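Local atomic coordinates of DNA-directed RNA polymerase subunit E'' (Methanocaldococcus jannaschii, PDB entry 3LPE), a protein that stimulates transcription elongation as the zinc-binding Spt4 subunit of the archaeal Spt4/Spt5 heterodimer. Residues M1-C7 / C19-E25; W27-V33 / G51-V57. One frame throughout, in Å; residues are numbered along the deposited sequence.

Overall arrangement
The two interactions come in series along the chain: interaction 1 closes at residue 25 and interaction 2 opens at residue 27. Their centres lie about 11 Å apart. Both use the long, broken strand 23-33 of one antiparallel sheet. Its first part pairs with strand 2-4 in interaction 1, and its later part pairs with strands 51-53 and 56-57 in interaction 2. The contacts touch where M1 O accepts a probable hydrogen bond from W27 NE1 and where A3 packs on W27 and V57. The strand that follows the last zinc ligand, C19, thus runs on to residues 30-33, which pair with a strand of the NusG-like partner chain, the Spt5 side of the heterodimer.

Interaction 1. Residues M1-C7 / C19-E25; sequences MRACLKC and CHSPTSE. With ZN (zinc ion), chain I.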
loop_
_atom_site.group_PDB
_atom_site.type_symbol
_atom_site.label_atom_id
_atom_site.label_comp_id
_atom_site.label_asym_id
_atom_site.label_seq_id
_atom_site.Cartn_x
_atom_site.Cartn_y
_atom_site.Cartn_z
ATOM N N MET B 1 7.907 7.199 -12.655
ATOM C CA MET B 1 8.270 6.749 -11.313
ATOM C C MET B 1 9.108 5.477 -11.383
ATOM O O MET B 1 8.811 4.563 -12.165
ATOM C CB MET B 1 7.008 6.504 -10.481
ATOM C CG MET B 1 7.275 6.140 -9.026
ATOM S SD MET B 1 7.939 7.514 -8.068
ATOM C CE MET B 1 6.778 8.847 -8.409
ATOM N N ARG B 2 10.150 5.423 -10.556
ATOM C CA ARG B 2 11.100 4.329 -10.553
ATOM C C ARG B 2 11.099 3.689 -9.182
ATOM O O ARG B 2 10.544 4.238 -8.239
ATOM C CB ARG B 2 12.499 4.834 -10.903
ATOM C CG ARG B 2 12.560 5.730 -12.161
ATOM C CD ARG B 2 13.922 6.425 -12.294
ATOM N NE ARG B 2 14.990 5.478 -12.587
ATOM C CZ ARG B 2 15.375 5.149 -13.820
ATOM N NH1 ARG B 2 14.780 5.689 -14.874
ATOM N NH2 ARG B 2 16.355 4.283 -14.003
ATOM N N ALA B 3 11.703 2.513 -9.074
ATOM C CA ALA B 3 11.763 1.807 -7.806
ATOM C C ALA B 3 13.191 1.356 -7.573
ATOM O O ALA B 3 13.862 0.909 -8.502
ATOM C CB ALA B 3 10.822 0.594 -7.807
ATOM N N CYS B 4 13.662 1.482 -6.336
ATOM C CA CYS B 4 14.987 0.987 -5.986
ATOM C C CYS B 4 15.124 -0.487 -6.309
ATOM O O CYS B 4 14.284 -1.274 -5.932
ATOM C CB CYS B 4 15.269 1.199 -4.480
ATOM S SG CYS B 4 16.914 0.596 -4.064
ATOM N N LEU B 5 16.209 -0.872 -6.991
ATOM C CA LEU B 5 16.425 -2.283 -7.342
ATOM C C LEU B 5 16.650 -3.167 -6.112
ATOM O O LEU B 5 16.437 -4.371 -6.159
ATOM C CB LEU B 5 17.619 -2.433 -8.298
ATOM C CG LEU B 5 17.392 -1.916 -9.721
ATOM C CD1 LEU B 5 18.719 -1.711 -10.447
ATOM C CD2 LEU B 5 16.472 -2.866 -10.507
ATOM N N LYS B 6 17.072 -2.559 -5.008
ATOM C CA LYS B 6 17.386 -3.310 -3.793
ATOM C C LYS B 6 16.244 -3.311 -2.775
ATOM O O LYS B 6 15.861 -4.356 -2.268
ATOM C CB LYS B 6 18.663 -2.746 -3.147
ATOM C CG LYS B 6 19.372 -3.705 -2.218
ATOM C CD LYS B 6 20.630 -3.076 -1.595
ATOM C CE LYS B 6 21.663 -2.686 -2.648
ATOM N NZ LYS B 6 23.007 -2.420 -2.050
ATOM N N CYS B 7 15.712 -2.134 -2.459
ATOM C CA CYS B 7 14.730 -2.023 -1.386
ATOM C C CYS B 7 13.361 -1.618 -1.915
ATOM O O CYS B 7 12.425 -1.520 -1.148
ATOM C CB CYS B 7 15.178 -1.048 -0.286
ATOM S SG CYS B 7 15.004 0.746 -0.649
ATOM N N CYS B 19 19.110 3.778 0.230
ATOM C CA CYS B 19 20.234 2.831 0.193
ATOM C C CYS B 19 21.233 3.080 -0.946
ATOM O O CYS B 19 22.206 2.328 -1.119
ATOM C CB CYS B 19 19.713 1.388 0.151
ATOM S SG CYS B 19 19.078 0.889 -1.496
ATOM N N HIS B 20 21.016 4.144 -1.710
ATOM C CA HIS B 20 21.959 4.574 -2.752
ATOM C C HIS B 20 22.060 3.656 -3.972
ATOM O O HIS B 20 22.908 3.854 -4.836
ATOM C CB HIS B 20 23.349 4.830 -2.152
ATOM C CG HIS B 20 23.299 5.518 -0.826
ATOM N ND1 HIS B 20 23.445 4.843 0.366
ATOM C CD2 HIS B 20 23.081 6.815 -0.500
ATOM C CE1 HIS B 20 23.332 5.696 1.370
ATOM N NE2 HIS B 20 23.115 6.898 0.871
ATOM N N SER B 21 21.196 2.656 -4.063
ATOM C CA SER B 21 21.279 1.765 -5.215
ATOM C C SER B 21 20.545 2.391 -6.421
ATOM O O SER B 21 19.788 3.337 -6.270
ATOM C CB SER B 21 20.753 0.372 -4.854
ATOM O OG SER B 21 19.479 0.139 -5.410
ATOM N N PRO B 22 20.808 1.886 -7.636
ATOM C CA PRO B 22 20.102 2.366 -8.829
ATOM C C PRO B 22 18.610 2.072 -8.733
ATOM O O PRO B 22 18.241 1.132 -8.067
ATOM C CB PRO B 22 20.716 1.527 -9.962
ATOM C CG PRO B 22 21.994 1.009 -9.428
ATOM C CD PRO B 22 21.811 0.856 -7.954
ATOM N N THR B 23 17.779 2.869 -9.393
ATOM C CA THR B 23 16.346 2.625 -9.425
ATOM C C THR B 23 15.974 2.226 -10.844
ATOM O O THR B 23 16.753 2.452 -11.762
ATOM C CB THR B 23 15.554 3.887 -9.070
ATOM O OG1 THR B 23 15.778 4.896 -10.062
ATOM C CG2 THR B 23 15.972 4.410 -7.712
ATOM N N SER B 24 14.794 1.636 -11.014
ATOM C CA SER B 24 14.356 1.146 -12.310
ATOM C C SER B 24 12.885 1.476 -12.541
ATOM O O SER B 24 12.089 1.476 -11.620
ATOM C CB SER B 24 14.542 -0.370 -12.395
ATOM O OG SER B 24 14.062 -0.885 -13.636
ATOM N N GLU B 25 12.527 1.738 -13.792
ATOM C CA GLU B 25 11.133 1.978 -14.139
ATOM C C GLU B 25 10.345 0.676 -14.191
ATOM O O GLU B 25 9.120 0.679 -14.201
ATOM C CB GLU B 25 11.038 2.698 -15.483
ATOM C CG GLU B 25 11.279 4.189 -15.373
ATOM C CD GLU B 25 11.125 4.900 -16.690
ATOM O OE1 GLU B 25 11.695 4.419 -17.691
ATOM O OE2 GLU B 25 10.436 5.941 -16.720
HETATM ZN ZN ZN I . 16.826 1.447 -1.876
HETATM O O HOH W 1 9.931 7.452 -13.965
#
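R2 and T23 carry the polar side-chain part of this contact. R2 grips T23 side-on with two nitrogens. R2 NE reaches T23 OG1 at 2.7 Å, in the guanidinium plane, and R2 NH2 bonds T23 O at 2.9 Å from above the carbonyl plane. A bend at chi3 (68°) brings the guanidinium across T23, NE and NH2 toward T23 OG1 and O. T23 OG1 also bonds D13 O. R2 CG packs against E25 CG at 3.8 Å. With an alanine here in place of R2, T23 OG1 and O would probably lose these two donors, and a gap would open beside the E25 chain.

The backbones pair as antiparallel strands. A3 and S24 exchange two hydrogen bonds, and C4 faces T23 in a non-hydrogen-bonded pair. L5 N then makes a nearly straight bond (173°) to P22 O at 3.1 Å.

Apolar contact is modest. L5 crosses P22 at about a right angle, L5 CD1 to P22 CB at 3.8 Å, while L5 CD2 reaches S24 CB at 3.7 Å.

The metal ties the other end. C4 SG, C7 SG and C19 SG bind the zinc ion at 2.3 to 2.4 Å, and C16 completes the four-cysteine site. This is the zinc ribbon of Spt4, with paired CxxC motifs.

Interaction 2. Residues W27-V33 / G51-V57; sequences WIGLLIV and GKYALSV
L55 packs tightly against the backbone of G29. L55 CG lies 3.7 Å from G29 CA, and a side chain at G29 would collide with it. L55 CD2 goes on to L31 CB at 3.9 Å. Here the strands carry a classic beta bulge: L55 and S56 both face I28, and I28 O accepts from both their backbone nitrogens.

W27 and A54 close the neighbouring spot. With chi1 at 60°, CG of W27 sits between its backbone N and carbonyl carbon, which brings W27 CE3 to A54 CB at 3.5 Å. The W27 side chain also touches A3, L10 and K23 of the NusG-like chain; its NE1 is hydrogen-bonded to M1 O. Y53 turns its ring edge to L31 O, and its OH bonds I49 O.

Looser spots lie on both faces. On the face of I32, K52 runs beside it and bends so that K52 NZ comes 3.5 Å from I32 CD1. On the face of S56, exposed I28 brings its CB 3.7 Å from S56 OG.

K52 has no acidic mate in these segments, and the other side chains are uncharged and mostly apolar. Backbone pairing and apolar packing therefore join the strands, and L30-V33 extend the sheet into the NusG-like chain.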
loop_
_atom_site.group_PDB
_atom_site.type_symbol
_atom_site.label_atom_id
_atom_site.label_comp_id
_atom_site.label_asym_id
_atom_site.label_seq_id
_atom_site.Cartn_x
_atom_site.Cartn_y
_atom_site.Cartn_z
ATOM N N TRP B 27 8.923 -1.917 -12.475
ATOM C CA TRP B 27 8.483 -2.365 -11.170
ATOM C C TRP B 27 6.991 -2.656 -11.198
ATOM O O TRP B 27 6.259 -2.158 -12.060
ATOM C CB TRP B 27 8.804 -1.325 -10.086
ATOM C CG TRP B 27 8.164 0.026 -10.296
ATOM C CD1 TRP B 27 8.695 1.080 -10.968
ATOM C CD2 TRP B 27 6.873 0.460 -9.825
ATOM N NE1 TRP B 27 7.821 2.134 -10.962
ATOM C CE2 TRP B 27 6.696 1.784 -10.261
ATOM C CE3 TRP B 27 5.856 -0.148 -9.082
ATOM C CZ2 TRP B 27 5.545 2.522 -9.973
ATOM C CZ3 TRP B 27 4.709 0.581 -8.803
ATOM C CH2 TRP B 27 4.563 1.904 -9.251
ATOM N N ILE B 28 6.559 -3.458 -10.239
ATOM C CA ILE B 28 5.188 -3.966 -10.162
ATOM C C ILE B 28 4.676 -3.991 -8.736
ATOM O O ILE B 28 5.387 -4.394 -7.825
ATOM C CB ILE B 28 5.121 -5.399 -10.737
ATOM C CG1 ILE B 28 5.237 -5.338 -12.257
ATOM C CG2 ILE B 28 3.830 -6.086 -10.341
ATOM C CD1 ILE B 28 4.310 -4.308 -12.869
ATOM N N GLY B 29 3.427 -3.572 -8.555
ATOM C CA GLY B 29 2.770 -3.668 -7.276
ATOM C C GLY B 29 3.041 -2.421 -6.478
ATOM O O GLY B 29 4.036 -1.765 -6.720
ATOM N N LEU B 30 2.171 -2.106 -5.523
ATOM C CA LEU B 30 2.324 -0.897 -4.720
ATOM C C LEU B 30 2.000 -1.172 -3.257
ATOM O O LEU B 30 0.924 -1.693 -2.928
ATOM C CB LEU B 30 1.432 0.226 -5.260
ATOM C CG LEU B 30 1.305 1.506 -4.430
ATOM C CD1 LEU B 30 2.678 2.130 -4.237
ATOM C CD2 LEU B 30 0.370 2.490 -5.138
ATOM N N LEU B 31 2.942 -0.848 -2.380
ATOM C CA LEU B 31 2.719 -0.934 -0.932
ATOM C C LEU B 31 3.085 0.412 -0.338
ATOM O O LEU B 31 4.253 0.823 -0.395
ATOM C CB LEU B 31 3.578 -2.039 -0.305
ATOM C CG LEU B 31 3.608 -2.086 1.241
ATOM C CD1 LEU B 31 2.208 -2.111 1.842
ATOM C CD2 LEU B 31 4.417 -3.267 1.762
ATOM N N ILE B 32 2.095 1.107 0.206
ATOM C CA ILE B 32 2.340 2.412 0.787
ATOM C C ILE B 32 2.357 2.216 2.279
ATOM O O ILE B 32 1.343 1.833 2.865
ATOM C CB ILE B 32 1.234 3.414 0.461
ATOM C CG1 ILE B 32 1.121 3.621 -1.054
ATOM C CG2 ILE B 32 1.491 4.746 1.153
ATOM C CD1 ILE B 32 0.000 4.560 -1.427
ATOM N N VAL B 33 3.522 2.456 2.888
ATOM C CA VAL B 33 3.637 2.349 4.325
ATOM C C VAL B 33 3.536 3.724 4.962
ATOM O O VAL B 33 4.417 4.573 4.798
ATOM C CB VAL B 33 4.962 1.685 4.723
ATOM C CG1 VAL B 33 5.061 1.579 6.250
ATOM C CG2 VAL B 33 5.042 0.317 4.051
ATOM N N GLY B 51 6.974 5.347 3.380
ATOM C CA GLY B 51 7.156 5.642 1.981
ATOM C C GLY B 51 6.317 4.717 1.122
ATOM O O GLY B 51 5.543 3.915 1.612
ATOM N N LYS B 52 6.478 4.831 -0.178
ATOM C CA LYS B 52 5.784 3.951 -1.078
ATOM C C LYS B 52 6.825 3.016 -1.671
ATOM O O LYS B 52 7.929 3.444 -1.975
ATOM C CB LYS B 52 5.088 4.785 -2.165
ATOM C CG LYS B 52 4.275 5.954 -1.584
ATOM C CD LYS B 52 4.075 7.066 -2.608
ATOM C CE LYS B 52 2.708 6.982 -3.268
ATOM N NZ LYS B 52 1.672 7.535 -2.356
ATOM N N TYR B 53 6.453 1.749 -1.839
ATOM C CA TYR B 53 7.339 0.709 -2.339
ATOM C C TYR B 53 6.667 -0.132 -3.420
ATOM O O TYR B 53 5.451 -0.389 -3.364
ATOM C CB TYR B 53 7.726 -0.238 -1.196
ATOM C CG TYR B 53 8.484 0.452 -0.086
ATOM C CD1 TYR B 53 9.865 0.370 -0.016
ATOM C CD2 TYR B 53 7.812 1.173 0.892
ATOM C CE1 TYR B 53 10.572 1.003 1.018
ATOM C CE2 TYR B 53 8.507 1.815 1.914
ATOM C CZ TYR B 53 9.888 1.719 1.967
ATOM O OH TYR B 53 10.579 2.346 2.979
ATOM N N ALA B 54 7.471 -0.613 -4.362
ATOM C CA ALA B 54 6.978 -1.572 -5.355
ATOM C C ALA B 54 6.943 -2.936 -4.684
ATOM O O ALA B 54 7.576 -3.106 -3.640
ATOM C CB ALA B 54 7.893 -1.571 -6.578
ATOM N N LEU B 55 6.189 -3.901 -5.232
ATOM C CA LEU B 55 6.229 -5.257 -4.694
ATOM C C LEU B 55 7.338 -6.093 -5.320
ATOM O O LEU B 55 7.880 -7.001 -4.695
ATOM C CB LEU B 55 4.877 -5.966 -4.840
ATOM C CG LEU B 55 3.758 -5.277 -4.070
ATOM C CD1 LEU B 55 2.447 -6.037 -4.260
ATOM C CD2 LEU B 55 4.124 -5.178 -2.591
ATOM N N SER B 56 7.682 -5.772 -6.555
ATOM C CA SER B 56 8.812 -6.409 -7.211
ATOM C C SER B 56 9.416 -5.454 -8.231
ATOM O O SER B 56 8.729 -4.581 -8.780
ATOM C CB SER B 56 8.394 -7.736 -7.898
ATOM O OG SER B 56 7.701 -7.497 -9.096
ATOM N N VAL B 57 10.703 -5.627 -8.488
ATOM C CA VAL B 57 11.423 -4.739 -9.379
ATOM C C VAL B 57 12.444 -5.531 -10.150
ATOM O O VAL B 57 13.010 -6.497 -9.630
ATOM C CB VAL B 57 12.216 -3.656 -8.604
ATOM C CG1 VAL B 57 12.719 -2.601 -9.573
ATOM C CG2 VAL B 57 11.373 -3.027 -7.515
#